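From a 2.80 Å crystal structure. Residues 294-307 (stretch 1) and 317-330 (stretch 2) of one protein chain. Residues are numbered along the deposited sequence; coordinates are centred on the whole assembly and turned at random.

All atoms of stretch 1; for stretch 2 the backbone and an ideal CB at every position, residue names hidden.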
# COMPACT_ATOMS: atom_id res chain seq x y z
N LEU A 294 0.28 1.23 2.32
CA LEU A 294 0.19 -0.17 2.73
C LEU A 294 1.35 -0.85 2.04
O LEU A 294 1.20 -1.32 0.93
CB LEU A 294 -1.11 -0.79 2.24
CG LEU A 294 -1.27 -2.27 2.55
CD1 LEU A 294 -1.03 -2.49 4.00
CD2 LEU A 294 -2.66 -2.73 2.19
N PRO A 295 2.52 -0.86 2.68
CA PRO A 295 3.69 -1.47 2.07
C PRO A 295 3.41 -2.91 1.68
O PRO A 295 2.49 -3.51 2.24
CB PRO A 295 4.73 -1.41 3.18
CG PRO A 295 4.38 -0.16 3.91
CD PRO A 295 2.86 -0.18 3.94
N PRO A 296 4.19 -3.44 0.73
CA PRO A 296 4.03 -4.84 0.31
C PRO A 296 4.20 -5.77 1.51
O PRO A 296 5.20 -5.67 2.23
CB PRO A 296 5.18 -5.04 -0.69
CG PRO A 296 6.16 -3.98 -0.35
CD PRO A 296 5.31 -2.80 0.02
N GLY A 297 3.21 -6.62 1.73
CA GLY A 297 3.31 -7.63 2.77
C GLY A 297 2.58 -7.25 4.02
O GLY A 297 2.09 -8.12 4.75
N TRP A 298 2.54 -5.94 4.28
CA TRP A 298 1.95 -5.39 5.50
C TRP A 298 0.43 -5.59 5.65
O TRP A 298 -0.31 -5.61 4.68
CB TRP A 298 2.24 -3.90 5.55
CG TRP A 298 3.61 -3.56 5.96
CD1 TRP A 298 4.75 -4.21 5.63
CD2 TRP A 298 3.99 -2.47 6.79
NE1 TRP A 298 5.84 -3.58 6.21
CE2 TRP A 298 5.39 -2.51 6.93
CE3 TRP A 298 3.28 -1.45 7.43
CZ2 TRP A 298 6.08 -1.59 7.68
CZ3 TRP A 298 3.97 -0.55 8.17
CH2 TRP A 298 5.35 -0.61 8.30
N VAL A 299 -0.04 -5.72 6.88
CA VAL A 299 -1.46 -5.94 7.11
C VAL A 299 -2.04 -4.86 8.00
O VAL A 299 -3.19 -4.95 8.43
CB VAL A 299 -1.73 -7.30 7.74
CG1 VAL A 299 -1.31 -8.37 6.82
CG2 VAL A 299 -0.97 -7.41 9.05
N SER A 300 -1.24 -3.85 8.30
CA SER A 300 -1.74 -2.66 8.94
C SER A 300 -1.00 -1.54 8.20
O SER A 300 0.08 -1.77 7.66
CB SER A 300 -1.44 -2.70 10.45
OG SER A 300 -1.47 -1.41 11.06
N LEU A 301 -1.60 -0.34 8.16
CA LEU A 301 -1.10 0.78 7.37
C LEU A 301 0.14 1.42 7.97
O LEU A 301 0.48 1.17 9.12
CB LEU A 301 -2.20 1.82 7.21
CG LEU A 301 -3.47 1.32 6.53
CD1 LEU A 301 -4.62 2.30 6.72
CD2 LEU A 301 -3.22 1.09 5.04
N LEU A 302 0.81 2.26 7.18
CA LEU A 302 1.99 3.01 7.59
C LEU A 302 1.70 4.48 7.37
O LEU A 302 1.23 4.86 6.29
CB LEU A 302 3.18 2.63 6.72
CG LEU A 302 4.46 3.48 6.76
CD1 LEU A 302 5.24 3.30 8.03
CD2 LEU A 302 5.32 3.07 5.64
N HIS A 303 1.97 5.32 8.37
CA HIS A 303 1.53 6.70 8.35
C HIS A 303 2.71 7.64 8.44
O HIS A 303 3.51 7.53 9.34
CB HIS A 303 0.61 6.96 9.53
CG HIS A 303 -0.41 5.91 9.73
ND1 HIS A 303 -1.73 6.09 9.38
CD2 HIS A 303 -0.32 4.66 10.24
CE1 HIS A 303 -2.41 4.99 9.68
NE2 HIS A 303 -1.57 4.11 10.20
N LEU A 304 2.81 8.57 7.51
CA LEU A 304 4.01 9.39 7.47
C LEU A 304 3.70 10.81 7.05
O LEU A 304 2.88 11.06 6.17
CB LEU A 304 5.02 8.79 6.51
CG LEU A 304 5.56 7.39 6.79
CD1 LEU A 304 6.39 6.92 5.63
CD2 LEU A 304 6.36 7.38 8.08
N GLN A 305 4.37 11.74 7.72
CA GLN A 305 4.45 13.13 7.31
C GLN A 305 5.69 13.22 6.43
O GLN A 305 6.79 12.86 6.88
CB GLN A 305 4.60 14.02 8.53
CG GLN A 305 3.52 13.79 9.52
CD GLN A 305 2.18 14.08 8.90
OE1 GLN A 305 1.41 13.17 8.63
NE2 GLN A 305 1.92 15.36 8.64
N LEU A 306 5.51 13.65 5.18
CA LEU A 306 6.60 13.66 4.21
C LEU A 306 7.19 15.06 3.96
O LEU A 306 6.46 16.02 3.71
CB LEU A 306 6.12 13.07 2.89
CG LEU A 306 5.73 11.61 2.95
CD1 LEU A 306 5.18 11.22 1.62
CD2 LEU A 306 6.95 10.79 3.30
N PRO A 307 8.52 15.17 4.04
CA PRO A 307 9.20 16.46 3.81
C PRO A 307 9.26 16.81 2.33
O PRO A 307 10.26 16.56 1.67
CB PRO A 307 10.61 16.23 4.38
CG PRO A 307 10.80 14.74 4.36
CD PRO A 307 9.43 14.13 4.55
N UNK A 317 16.76 10.41 -0.54
CA UNK A 317 17.61 9.88 0.53
C UNK A 317 16.80 9.50 1.76
O UNK A 317 17.19 8.60 2.53
CB UNK A 317 18.68 10.90 0.91
N UNK A 318 15.69 10.21 1.93
CA UNK A 318 14.76 10.02 3.04
C UNK A 318 13.96 8.76 2.77
O UNK A 318 13.79 7.90 3.65
CB UNK A 318 13.84 11.23 3.22
N UNK A 319 13.47 8.66 1.54
CA UNK A 319 12.82 7.45 1.09
C UNK A 319 13.72 6.24 1.34
O UNK A 319 13.28 5.23 1.88
CB UNK A 319 12.46 7.56 -0.39
N UNK A 320 14.99 6.35 0.99
CA UNK A 320 15.91 5.24 1.23
C UNK A 320 16.05 4.97 2.73
O UNK A 320 16.00 3.82 3.18
CB UNK A 320 17.28 5.54 0.61
N UNK A 321 16.22 6.03 3.50
CA UNK A 321 16.35 5.90 4.94
C UNK A 321 15.13 5.19 5.48
O UNK A 321 15.24 4.24 6.26
CB UNK A 321 16.53 7.27 5.61
N UNK A 322 13.97 5.64 5.03
CA UNK A 322 12.71 5.07 5.48
C UNK A 322 12.59 3.59 5.14
O UNK A 322 12.12 2.82 5.97
CB UNK A 322 11.54 5.84 4.86
N UNK A 323 13.03 3.19 3.94
CA UNK A 323 13.07 1.77 3.55
C UNK A 323 13.86 0.93 4.57
O UNK A 323 13.44 -0.17 4.96
CB UNK A 323 13.69 1.62 2.16
N UNK A 324 14.99 1.44 5.02
CA UNK A 324 15.79 0.73 6.01
C UNK A 324 15.09 0.67 7.37
O UNK A 324 15.19 -0.33 8.08
CB UNK A 324 17.16 1.40 6.16
N UNK A 325 14.42 1.76 7.73
CA UNK A 325 13.82 1.85 9.05
C UNK A 325 12.63 0.92 9.16
O UNK A 325 12.45 0.25 10.19
CB UNK A 325 13.40 3.29 9.35
N UNK A 326 11.83 0.87 8.09
CA UNK A 326 10.63 0.05 8.06
C UNK A 326 10.82 -1.30 7.37
O UNK A 326 9.84 -1.96 7.02
CB UNK A 326 9.51 0.82 7.36
N UNK A 327 12.08 -1.69 7.21
CA UNK A 327 12.48 -2.94 6.55
C UNK A 327 11.73 -3.15 5.25
O UNK A 327 11.24 -4.25 4.99
CB UNK A 327 12.25 -4.13 7.48
N UNK A 328 11.60 -2.09 4.45
CA UNK A 328 11.01 -2.23 3.13
C UNK A 328 12.06 -2.82 2.19
O UNK A 328 13.26 -2.82 2.51
CB UNK A 328 10.49 -0.89 2.61
N UNK A 329 11.63 -3.35 1.04
CA UNK A 329 12.59 -3.97 0.12
C UNK A 329 13.18 -2.94 -0.84
O UNK A 329 12.48 -2.00 -1.21
CB UNK A 329 11.92 -5.10 -0.67
N UNK A 330 14.44 -3.12 -1.23
CA UNK A 330 15.19 -2.12 -2.01
C UNK A 330 15.08 -2.25 -3.53
O UNK A 330 15.50 -1.37 -4.27
CB UNK A 330 16.67 -2.20 -1.63

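Position 317 is helical, and its ideal CB has nothing of stretch 1 within 5.5 Å. Many residues would suit; it is Asn-317. Position 318 points its CB toward stretch 1, 4.8 Å from CG of Pro-307. A proline ring and the end of Leu-306 lie ahead, so a large apolar or aromatic residue would fit. It is Tyr-318. Pro-307 CG sits over one ring face, 3.8 Å from the Tyr-318 ring centroid, in a CH-pi contact. Leu-306 CD2 meets the ring edge, 4.1 Å from Tyr-318 CE2. Tyr-318 OH comes within 3.8 Å of Gln-305 O, too far for a hydrogen bond.

Positions 319, 320 and 321 continue the helix. At 319 CB points sideways; the other two are out of reach. Stretch 1 sets no demand on them, so many side chains would do. They are Arg-319, Ile-320 and Arg-321.

At 322, one helical turn after Tyr-318, CB again points toward stretch 1, 5.3 Å from CD1 of Leu-304. A medium aliphatic residue, such as leucine, isoleucine or methionine, would span the gap. It is Leu-322, whose CD1 packs tightly against Leu-304 CD1 at 3.4 Å.

Positions 323, 324 and 325 are helical and out of reach, so the choice is wide. They are His-323, Lys-324 and Leu-325. His-323 ND1 donates a hydrogen bond to Arg-319 O at 2.8 Å, back along its own helix.

Position 326 is the first to leave helical angles. Its CB points toward stretch 1, 4.2 Å from Trp-298 CZ2 and 5.0 Å from Leu-302 CD1. Leucine side chains and an indole face the site, which favours a large apolar residue, perhaps aromatic. It is Phe-326. Leu-302 CD1 lies over one ring face, 3.6 Å from the Phe-326 centroid and 8° off the normal. Leu-304 CD2 is 4.0 Å from Phe-326 CE1, and Trp-298 CH2 is 4.1 Å from Phe-326 CD2.

Position 327 has positive phi, 46°, which suits glycine, asparagine or aspartate. It is Asn-327, with a weak hydrogen bond from ND2 to Lys-324 O at 3.1 Å.

At 328 CB points sideways, yet Pro-295 and Trp-298 offer an apolar surface. A branched aliphatic chain could turn back to it. Leu-328 does: its CD2 lies 3.8 Å from Pro-295 CB and 4.2 Å from Trp-298 NE1.

Position 329 points toward Pro-296, and its phi of -88° allows proline among other small apolar residues. It is Pro-329, whose CD is 4.2 Å from Pro-296 CG. Position 330 is out of reach and unconstrained by stretch 1. It is Ser-330.

Stretch 2 317-330: NYRIRLHKLFNLPS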
# COMPACT_ATOMS: atom_id res chain seq x y z
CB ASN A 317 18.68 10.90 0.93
CG ASN A 317 19.85 10.92 -0.02
OD1 ASN A 317 19.79 10.35 -1.12
ND2 ASN A 317 20.93 11.58 0.40
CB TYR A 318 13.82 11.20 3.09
CG TYR A 318 12.87 11.21 4.26
CD1 TYR A 318 13.34 11.48 5.55
CD2 TYR A 318 11.51 11.00 4.07
CE1 TYR A 318 12.48 11.52 6.63
CE2 TYR A 318 10.64 11.03 5.14
CZ TYR A 318 11.12 11.30 6.42
OH TYR A 318 10.24 11.32 7.49
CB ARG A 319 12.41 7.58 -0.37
CG ARG A 319 10.93 7.79 -0.52
CD ARG A 319 10.60 8.74 -1.65
NE ARG A 319 11.19 8.29 -2.90
CZ ARG A 319 11.84 9.08 -3.75
NH1 ARG A 319 12.00 10.38 -3.49
NH2 ARG A 319 12.34 8.56 -4.87
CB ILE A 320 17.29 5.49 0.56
CG1 ILE A 320 17.20 5.13 -0.92
CG2 ILE A 320 18.39 4.66 1.21
CD1 ILE A 320 17.90 6.11 -1.78
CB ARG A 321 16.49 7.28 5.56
CG ARG A 321 16.29 7.33 7.06
CD ARG A 321 17.59 7.17 7.83
NE ARG A 321 17.43 7.63 9.21
CZ ARG A 321 17.93 6.99 10.28
NH1 ARG A 321 18.63 5.86 10.12
NH2 ARG A 321 17.73 7.48 11.50
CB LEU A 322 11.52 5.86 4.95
CG LEU A 322 11.19 7.19 5.64
CD1 LEU A 322 9.75 7.47 5.45
CD2 LEU A 322 11.49 7.15 7.11
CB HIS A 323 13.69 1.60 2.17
CG HIS A 323 12.72 1.76 1.04
ND1 HIS A 323 12.08 2.94 0.76
CD2 HIS A 323 12.29 0.87 0.10
CE1 HIS A 323 11.30 2.79 -0.29
NE2 HIS A 323 11.41 1.54 -0.71
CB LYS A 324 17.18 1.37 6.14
CG LYS A 324 18.12 1.01 5.01
CD LYS A 324 19.40 1.84 5.03
CE LYS A 324 19.99 1.93 3.62
NZ LYS A 324 21.18 2.84 3.56
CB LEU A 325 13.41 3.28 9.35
CG LEU A 325 14.56 4.22 9.69
CD1 LEU A 325 14.01 5.64 9.86
CD2 LEU A 325 15.26 3.76 10.95
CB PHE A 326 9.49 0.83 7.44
CG PHE A 326 9.05 1.97 8.29
CD1 PHE A 326 9.23 3.28 7.86
CD2 PHE A 326 8.53 1.74 9.55
CE1 PHE A 326 8.86 4.32 8.67
CE2 PHE A 326 8.16 2.77 10.36
CZ PHE A 326 8.33 4.05 9.93
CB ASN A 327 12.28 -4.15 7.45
CG ASN A 327 13.13 -4.09 8.71
OD1 ASN A 327 12.98 -4.92 9.60
ND2 ASN A 327 14.01 -3.12 8.79
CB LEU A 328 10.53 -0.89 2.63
CG LEU A 328 9.56 -0.22 3.60
CD1 LEU A 328 9.04 1.11 3.03
CD2 LEU A 328 8.42 -1.17 3.90
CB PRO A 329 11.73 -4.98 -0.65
CG PRO A 329 10.36 -4.34 -0.69
CD PRO A 329 10.24 -3.49 0.56
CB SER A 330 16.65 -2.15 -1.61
OG SER A 330 17.16 -3.46 -1.76
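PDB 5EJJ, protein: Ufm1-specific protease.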